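Local atomic coordinates of protein LRIM1 (Anopheles gambiae, PDB entry 3O53), a protein that forms a heterodimeric complex with the leucine-rich repeat protein APL1C that regulates complement-like immunity in the mosquito, this chain being its leucine-rich repeat domain. Residues S66-Y71 against N88-Q93. Numbering follows the deposited sequence.
With NAG (2-acetamido-2-deoxy-beta-D-glucopyranose), chain C.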
ATOM      1  N   SER A  66     -13.989  -4.191 -13.306  1.00 36.52           N
ATOM      2  CA  SER A  66     -14.382  -3.245 -12.262  1.00 42.60           C
ATOM      3  C   SER A  66     -15.884  -2.991 -12.223  1.00 48.19           C
ATOM      4  O   SER A  66     -16.574  -3.057 -13.244  1.00 47.50           O
ATOM      5  CB  SER A  66     -13.635  -1.910 -12.412  1.00 40.96           C
ATOM      6  OG  SER A  66     -14.104  -1.161 -13.516  1.00 48.36           O
ATOM      7  N   SER A  67     -16.373  -2.693 -11.024  1.00 43.54           N
ATOM      8  CA  SER A  67     -17.767  -2.329 -10.810  1.00 45.37           C
ATOM      9  C   SER A  67     -18.730  -3.433 -11.250  1.00 48.44           C
ATOM     10  O   SER A  67     -19.793  -3.157 -11.805  1.00 50.11           O
ATOM     11  CB  SER A  67     -18.089  -1.009 -11.516  1.00 49.68           C
ATOM     12  OG  SER A  67     -17.352   0.061 -10.936  1.00 49.95           O
ATOM     13  N   ASN A  68     -18.341  -4.680 -11.005  1.00 46.05           N
ATOM     14  CA  ASN A  68     -19.271  -5.800 -11.081  1.00 40.66           C
ATOM     15  C   ASN A  68     -19.679  -6.183  -9.664  1.00 45.88           C
ATOM     16  O   ASN A  68     -19.693  -5.338  -8.773  1.00 47.98           O
ATOM     17  CB  ASN A  68     -18.650  -6.987 -11.823  1.00 41.96           C
ATOM     18  CG  ASN A  68     -18.672  -6.808 -13.326  1.00 50.21           C
ATOM     19  OD1 ASN A  68     -19.466  -7.437 -14.026  1.00 55.29           O
ATOM     20  ND2 ASN A  68     -17.814  -5.934 -13.831  1.00 49.47           N
ATOM     21  N   VAL A  69     -20.001  -7.450  -9.445  1.00 51.43           N
ATOM     22  CA  VAL A  69     -20.373  -7.912  -8.117  1.00 48.96           C
ATOM     23  C   VAL A  69     -19.695  -9.240  -7.800  1.00 49.49           C
ATOM     24  O   VAL A  69     -20.268 -10.098  -7.130  1.00 45.84           O
ATOM     25  CB  VAL A  69     -21.899  -8.051  -7.988  1.00 48.63           C
ATOM     26  CG1 VAL A  69     -22.556  -6.672  -8.019  1.00 46.88           C
ATOM     27  CG2 VAL A  69     -22.447  -8.932  -9.100  1.00 48.48           C
ATOM     28  N   LEU A  70     -18.466  -9.397  -8.287  1.00 42.07           N
ATOM     29  CA  LEU A  70     -17.705 -10.623  -8.084  1.00 41.41           C
ATOM     30  C   LEU A  70     -17.477 -10.837  -6.593  1.00 35.50           C
ATOM     31  O   LEU A  70     -17.301  -9.881  -5.851  1.00 35.04           O
ATOM     32  CB  LEU A  70     -16.362 -10.539  -8.809  1.00 46.04           C
ATOM     33  CG  LEU A  70     -16.417 -10.051 -10.257  1.00 45.95           C
ATOM     34  CD1 LEU A  70     -15.009  -9.883 -10.795  1.00 49.85           C
ATOM     35  CD2 LEU A  70     -17.221 -11.018 -11.122  1.00 46.81           C
ATOM     36  N   TYR A  71     -17.486 -12.089  -6.150  1.00 37.51           N
ATOM     37  CA  TYR A  71     -17.334 -12.376  -4.726  1.00 34.17           C
ATOM     38  C   TYR A  71     -16.472 -13.611  -4.514  1.00 35.33           C
ATOM     39  O   TYR A  71     -16.105 -14.297  -5.472  1.00 42.46           O
ATOM     40  CB  TYR A  71     -18.707 -12.564  -4.077  1.00 42.83           C
ATOM     41  CG  TYR A  71     -19.473 -13.747  -4.628  1.00 58.75           C
ATOM     42  CD1 TYR A  71     -19.672 -14.889  -3.865  1.00 68.47           C
ATOM     43  CD2 TYR A  71     -19.982 -13.727  -5.919  1.00 71.49           C
ATOM     44  CE1 TYR A  71     -20.369 -15.978  -4.370  1.00 76.18           C
ATOM     45  CE2 TYR A  71     -20.680 -14.809  -6.432  1.00 81.82           C
ATOM     46  CZ  TYR A  71     -20.870 -15.930  -5.655  1.00 81.17           C
ATOM     47  OH  TYR A  71     -21.562 -17.005  -6.169  1.00 84.00           O
ATOM     48  N   ASN A  88     -11.327  -3.278  -9.445  1.00 36.87           N
ATOM     49  CA  ASN A  88     -11.786  -2.243  -8.528  1.00 38.05           C
ATOM     50  C   ASN A  88     -13.295  -2.339  -8.339  1.00 38.90           C
ATOM     51  O   ASN A  88     -14.038  -2.546  -9.302  1.00 34.89           O
ATOM     52  CB  ASN A  88     -11.453  -0.844  -9.066  1.00 34.74           C
ATOM     53  CG  ASN A  88      -9.980  -0.479  -8.921  1.00 45.76           C
ATOM     54  OD1 ASN A  88      -9.215  -1.160  -8.244  1.00 39.01           O
ATOM     55  ND2 ASN A  88      -9.584   0.620  -9.560  1.00 47.75           N
ATOM     56  N   ASN A  89     -13.738  -2.161  -7.097  1.00 37.53           N
ATOM     57  CA  ASN A  89     -15.158  -2.085  -6.776  1.00 38.60           C
ATOM     58  C   ASN A  89     -15.892  -3.381  -7.090  1.00 42.58           C
ATOM     59  O   ASN A  89     -16.773  -3.430  -7.953  1.00 45.72           O
ATOM     60  CB  ASN A  89     -15.794  -0.896  -7.492  1.00 40.94           C
ATOM     61  CG  ASN A  89     -15.132   0.408  -7.117  1.00 46.70           C
ATOM     62  OD1 ASN A  89     -15.117   0.795  -5.947  1.00 44.51           O
ATOM     63  ND2 ASN A  89     -14.553   1.082  -8.101  1.00 52.19           N
ATOM     64  N   ASN A  90     -15.492  -4.431  -6.380  1.00 35.10           N
ATOM     65  CA  ASN A  90     -16.207  -5.698  -6.371  1.00 35.02           C
ATOM     66  C   ASN A  90     -16.232  -6.200  -4.930  1.00 34.99           C
ATOM     67  O   ASN A  90     -16.036  -5.415  -4.007  1.00 41.87           O
ATOM     68  CB  ASN A  90     -15.542  -6.708  -7.305  1.00 38.64           C
ATOM     69  CG  ASN A  90     -15.925  -6.493  -8.751  1.00 47.64           C
ATOM     70  OD1 ASN A  90     -16.985  -6.929  -9.197  1.00 42.15           O
ATOM     71  ND2 ASN A  90     -15.064  -5.811  -9.493  1.00 44.62           N
ATOM     72  N   TYR A  91     -16.473  -7.493  -4.732  1.00 37.68           N
ATOM     73  CA  TYR A  91     -16.524  -8.056  -3.383  1.00 38.27           C
ATOM     74  C   TYR A  91     -15.557  -9.208  -3.209  1.00 39.21           C
ATOM     75  O   TYR A  91     -15.751 -10.058  -2.345  1.00 39.45           O
ATOM     76  CB  TYR A  91     -17.933  -8.545  -3.055  1.00 39.15           C
ATOM     77  CG  TYR A  91     -18.989  -7.473  -3.197  1.00 51.06           C
ATOM     78  CD1 TYR A  91     -18.982  -6.355  -2.377  1.00 51.85           C
ATOM     79  CD2 TYR A  91     -19.988  -7.581  -4.151  1.00 55.66           C
ATOM     80  CE1 TYR A  91     -19.940  -5.374  -2.502  1.00 57.50           C
ATOM     81  CE2 TYR A  91     -20.952  -6.605  -4.285  1.00 63.94           C
ATOM     82  CZ  TYR A  91     -20.923  -5.503  -3.458  1.00 60.18           C
ATOM     83  OH  TYR A  91     -21.881  -4.530  -3.591  1.00 58.23           O
ATOM     84  N   VAL A  92     -14.518  -9.248  -4.029  1.00 32.67           N
ATOM     85  CA  VAL A  92     -13.587 -10.371  -3.995  1.00 32.80           C
ATOM     86  C   VAL A  92     -12.928 -10.525  -2.624  1.00 31.88           C
ATOM     87  O   VAL A  92     -12.538  -9.542  -2.003  1.00 29.08           O
ATOM     88  CB  VAL A  92     -12.509 -10.229  -5.096  1.00 35.10           C
ATOM     89  CG1 VAL A  92     -11.477 -11.333  -4.981  1.00 31.46           C
ATOM     90  CG2 VAL A  92     -13.172 -10.253  -6.474  1.00 37.37           C
ATOM     91  N   GLN A  93     -12.818 -11.768  -2.160  1.00 29.52           N
ATOM     92  CA  GLN A  93     -12.149 -12.076  -0.902  1.00 27.77           C
ATOM     93  C   GLN A  93     -10.761 -12.666  -1.125  1.00 30.47           C
ATOM     94  O   GLN A  93      -9.833 -12.360  -0.385  1.00 30.26           O
ATOM     95  CB  GLN A  93     -13.002 -13.044  -0.073  1.00 32.26           C
ATOM     96  CG  GLN A  93     -14.376 -12.487   0.267  1.00 44.41           C
ATOM     97  CD  GLN A  93     -15.187 -13.419   1.147  1.00 56.79           C
ATOM     98  OE1 GLN A  93     -15.192 -14.628   0.943  1.00 45.21           O
ATOM     99  NE2 GLN A  93     -15.882 -12.855   2.128  1.00 71.27           N
TER
HETATM  100  C1  NAG C   1     -11.802  -0.161 -16.166  1.00 40.37           C
HETATM  101  C2  NAG C   1     -10.708   0.863 -16.410  1.00 40.52           C
HETATM  102  C3  NAG C   1     -10.981   2.112 -15.585  1.00 49.25           C
HETATM  103  C4  NAG C   1     -12.403   2.607 -15.802  1.00 54.83           C
HETATM  104  C5  NAG C   1     -13.409   1.488 -15.593  1.00 48.97           C
HETATM  105  C6  NAG C   1     -14.815   1.971 -15.926  1.00 51.25           C
HETATM  106  C7  NAG C   1      -8.420   0.114 -16.799  1.00 42.63           C
HETATM  107  C8  NAG C   1      -7.214  -0.479 -16.144  1.00 34.65           C
HETATM  108  N2  NAG C   1      -9.447   0.313 -15.984  1.00 37.24           N
HETATM  109  O3  NAG C   1     -10.028   3.092 -15.909  1.00 42.04           O
HETATM  110  O4  NAG C   1     -12.662   3.623 -14.875  1.00 62.23           O
HETATM  111  O5  NAG C   1     -13.078   0.389 -16.413  1.00 46.80           O
HETATM  112  O6  NAG C   1     -14.864   2.320 -17.293  1.00 48.13           O
HETATM  113  O7  NAG C   1      -8.427   0.386 -18.003  1.00 48.28           O
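Asn90 places its buried carboxamide against the backbone of Asn68-Leu70 in the preceding coil, where Asn90 OD1 accepts a hydrogen bond from Leu70 N (3.0 Å, N-H...O 159°), although the modelled place of this oxygen is somewhat uncertain. The CB of Asn90 already points toward segment 66-71, and chi1 of -81° sets CG beside the backbone N, anti to the carbonyl carbon; the amide nitrogen, ND2, donates to the carbonyl oxygens of Leu65 and Leu87, so that two backbone carbonyls hold it inside the protein. This is the asparagine of the leucine-rich repeat, whose side chain bonds to the backbone of adjacent coils where the chain leaves the short parallel strand; Asn68 plays the same part one turn earlier, with OD1 accepting from Leu46 N and ND2 donating to Leu41 O and Leu65 O. Two backbone bonds also join the coils: Ser67 N donates to Asn88 O (2.9 Å), and Tyr91 N to Leu70 O (2.8 Å). Apolar contacts bridge them as well, Leu70 CB meeting Val92 CG2 at 4.0 Å. Val69 and Tyr91 lie side by side, CG1 of the valine 4.1 Å from Tyr91 CE2, while Val69 O sits in plane at the ring edge. Near the strand ends, Ser66 OG, hydrogen-bonded to Asn64 OD1, lies 3.4 Å from C5 of an N-acetylglucosamine of the N-linked glycan at Asn64.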